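Local coordinates for protein enzyme subtilase SubTY from Bacillus sp. TY145 (Bacillus sp., PDB 5FFN) that is a calcium-binding subtilase that probably cleaves peptide bonds as a subtilisin-like serine endopeptidase, at residues Ser13-Asp17 with Gln18-Lys22. Sequence-based numbering, arbitrary orientation.
Sequences SIYND and QSITK
Asp17 turns its carboxylate toward Ser19, whose backbone N-H bonds to Asp17 OD1 in an Asx turn, set inside the type I beta turn that runs from Asp17 to Ile20. It illustrates how a chain changes course on leaving a helix: helix 9-15 ends in a Schellman motif, with Asn16 at positive phi, and the turn follows at once on the way to strand 29-35 of the subtilase fold. A single oxygen, Asp17 OD1, takes two donors from the same face of the carboxylate. Ser19 OG donates to Asp17 OD1 from the syn side at 2.7 Å. Ser19 N meets Asp17 OD1 from above the carboxylate plane, at 3.0 Å. With CG anti to the backbone N (chi1 -169°), the carboxylate is carried forward into the turn, and this pair of bonds should limit its rotation. By comparison, the turn's own bond, Ile20 N to Asp17 O, is weak at 3.4 Å.

Both branches of Ile20 lie against Asp17, and the longer one goes on to Tyr15. CG2 lies beside the carboxylate, and CG1 passes close to Asp17 O before CD1 reaches Tyr15; Ile11 and Lys12 of helix 9-15 also touch the Ile20 side chain. The side chains of Tyr15 and Ile20 cross at about a right angle. Tyr15 OH is hydrogen-bonded to Val94 O and Lys263 NZ; at the other end of the side chain, Tyr15 CB lies 3.9 Å from Ile20 CD1.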
ATOM      1  N   SER A  13      -8.142 -15.469  -1.029  1.00 13.45           N
ATOM      2  CA  SER A  13      -9.338 -14.647  -0.890  1.00 13.50           C
ATOM      3  C   SER A  13      -9.624 -13.829  -2.169  1.00 12.84           C
ATOM      4  O   SER A  13     -10.756 -13.803  -2.679  1.00 11.53           O
ATOM      5  CB  SER A  13      -9.209 -13.723   0.325  1.00 12.26           C
ATOM      6  OG  SER A  13     -10.358 -12.876   0.426  1.00 13.51           O
ATOM      7  N   ILE A  14      -8.619 -13.143  -2.682  1.00 13.07           N
ATOM      8  CA  ILE A  14      -8.861 -12.275  -3.852  1.00 13.27           C
ATOM      9  C   ILE A  14      -9.140 -13.095  -5.114  1.00 13.91           C
ATOM     10  O   ILE A  14      -9.810 -12.623  -6.029  1.00 14.24           O
ATOM     11  CB  ILE A  14      -7.722 -11.231  -4.032  1.00 13.18           C
ATOM     12  CG1 ILE A  14      -8.218 -10.007  -4.820  1.00 13.22           C
ATOM     13  CG2 ILE A  14      -6.494 -11.816  -4.616  1.00 14.20           C
ATOM     14  CD1 ILE A  14      -7.219  -8.877  -4.897  1.00 16.06           C
ATOM     15  N   TYR A  15      -8.601 -14.314  -5.148  1.00 15.16           N
ATOM     16  CA  TYR A  15      -8.904 -15.270  -6.217  1.00 16.42           C
ATOM     17  C   TYR A  15     -10.285 -15.891  -6.040  1.00 16.23           C
ATOM     18  O   TYR A  15     -10.860 -16.438  -6.997  1.00 18.15           O
ATOM     19  CB  TYR A  15      -7.790 -16.337  -6.345  1.00 15.50           C
ATOM     20  CG  TYR A  15      -6.716 -15.925  -7.345  1.00 16.95           C
ATOM     21  CD1 TYR A  15      -5.739 -14.955  -7.014  1.00 15.15           C
ATOM     22  CD2 TYR A  15      -6.678 -16.468  -8.620  1.00 16.63           C
ATOM     23  CE1 TYR A  15      -4.785 -14.561  -7.935  1.00 15.88           C
ATOM     24  CE2 TYR A  15      -5.725 -16.090  -9.535  1.00 17.82           C
ATOM     25  CZ  TYR A  15      -4.782 -15.119  -9.208  1.00 16.87           C
ATOM     26  OH  TYR A  15      -3.871 -14.765 -10.172  1.00 15.12           O
ATOM     27  N   ASN A  16     -10.818 -15.788  -4.828  1.00 17.11           N
ATOM     28  CA  ASN A  16     -12.128 -16.348  -4.461  1.00 17.54           C
ATOM     29  C   ASN A  16     -12.083 -17.872  -4.705  1.00 18.61           C
ATOM     30  O   ASN A  16     -12.982 -18.462  -5.302  1.00 18.32           O
ATOM     31  CB  ASN A  16     -13.260 -15.643  -5.228  1.00 16.89           C
ATOM     32  CG  ASN A  16     -14.595 -15.676  -4.494  1.00 18.31           C
ATOM     33  OD1 ASN A  16     -14.811 -16.470  -3.580  1.00 20.32           O
ATOM     34  ND2 ASN A  16     -15.509 -14.803  -4.907  1.00 16.37           N
ATOM     35  N   ASP A  17     -10.991 -18.480  -4.251  1.00 18.82           N
ATOM     36  CA  ASP A  17     -10.769 -19.917  -4.440  1.00 19.55           C
ATOM     37  C   ASP A  17      -9.825 -20.464  -3.383  1.00 19.62           C
ATOM     38  O   ASP A  17      -8.631 -20.279  -3.473  1.00 20.92           O
ATOM     39  CB  ASP A  17     -10.221 -20.169  -5.821  1.00 19.41           C
ATOM     40  CG  ASP A  17     -10.206 -21.665  -6.187  1.00 20.52           C
ATOM     41  OD1 ASP A  17     -10.400 -22.510  -5.306  1.00 25.11           O
ATOM     42  OD2 ASP A  17      -9.987 -21.953  -7.364  1.00 21.39           O
ATOM     43  N   GLN A  18     -10.382 -21.134  -2.389  1.00 20.63           N
ATOM     44  CA  GLN A  18      -9.609 -21.599  -1.245  1.00 21.87           C
ATOM     45  C   GLN A  18      -8.740 -22.790  -1.608  1.00 22.29           C
ATOM     46  O   GLN A  18      -7.822 -23.152  -0.873  1.00 23.41           O
ATOM     47  CB  GLN A  18     -10.538 -21.915  -0.084  1.00 22.34           C
ATOM     48  CG  GLN A  18     -11.222 -20.698   0.489  1.00 24.52           C
ATOM     49  CD  GLN A  18     -10.216 -19.628   0.876  1.00 28.13           C
ATOM     50  OE1 GLN A  18     -10.256 -18.505   0.363  1.00 29.34           O
ATOM     51  NE2 GLN A  18      -9.282 -19.990   1.745  1.00 27.14           N
ATOM     52  N   SER A  19      -8.956 -23.326  -2.792  1.00 23.27           N
ATOM     53  CA  SER A  19      -8.238 -24.510  -3.226  1.00 23.86           C
ATOM     54  C   SER A  19      -6.968 -24.211  -4.041  1.00 24.22           C
ATOM     55  O   SER A  19      -6.156 -25.118  -4.245  1.00 25.00           O
ATOM     56  CB  SER A  19      -9.176 -25.387  -4.032  1.00 23.74           C
ATOM     57  OG  SER A  19      -9.224 -24.985  -5.395  1.00 25.25           O
ATOM     58  N   ILE A  20      -6.762 -22.976  -4.511  1.00 23.65           N
ATOM     59  CA  ILE A  20      -5.587 -22.724  -5.367  1.00 23.78           C
ATOM     60  C   ILE A  20      -4.247 -22.988  -4.661  1.00 23.19           C
ATOM     61  O   ILE A  20      -4.086 -22.716  -3.469  1.00 23.69           O
ATOM     62  CB  ILE A  20      -5.526 -21.278  -5.923  1.00 24.20           C
ATOM     63  CG1 ILE A  20      -5.625 -20.245  -4.799  1.00 23.22           C
ATOM     64  CG2 ILE A  20      -6.585 -21.035  -7.009  1.00 26.23           C
ATOM     65  CD1 ILE A  20      -5.042 -18.908  -5.232  1.00 24.80           C
ATOM     66  N   THR A  21      -3.291 -23.458  -5.435  1.00 23.88           N
ATOM     67  CA  THR A  21      -1.922 -23.695  -4.972  1.00 24.46           C
ATOM     68  C   THR A  21      -0.930 -22.887  -5.814  1.00 23.56           C
ATOM     69  O   THR A  21       0.282 -22.896  -5.550  1.00 23.96           O
ATOM     70  CB  THR A  21      -1.566 -25.196  -5.107  1.00 24.49           C
ATOM     71  OG1 THR A  21      -1.729 -25.593  -6.467  1.00 27.02           O
ATOM     72  CG2 THR A  21      -2.482 -26.035  -4.264  1.00 26.76           C
ATOM     73  N   LYS A  22      -1.438 -22.213  -6.847  1.00 23.16           N
ATOM     74  CA  LYS A  22      -0.644 -21.284  -7.627  1.00 23.29           C
ATOM     75  C   LYS A  22      -1.520 -20.247  -8.322  1.00 22.42           C
ATOM     76  O   LYS A  22      -2.744 -20.397  -8.424  1.00 23.52           O
ATOM     77  CB  LYS A  22       0.236 -21.998  -8.660  1.00 23.79           C
ATOM     78  CG  LYS A  22      -0.484 -22.728  -9.760  1.00 26.73           C
ATOM     79  CD  LYS A  22       0.495 -23.091 -10.920  1.00 28.56           C
ATOM     80  CE  LYS A  22       0.782 -21.912 -11.836  0.10 27.78           C
ATOM     81  NZ  LYS A  22       1.489 -22.340 -13.079  0.10 27.79           N
TER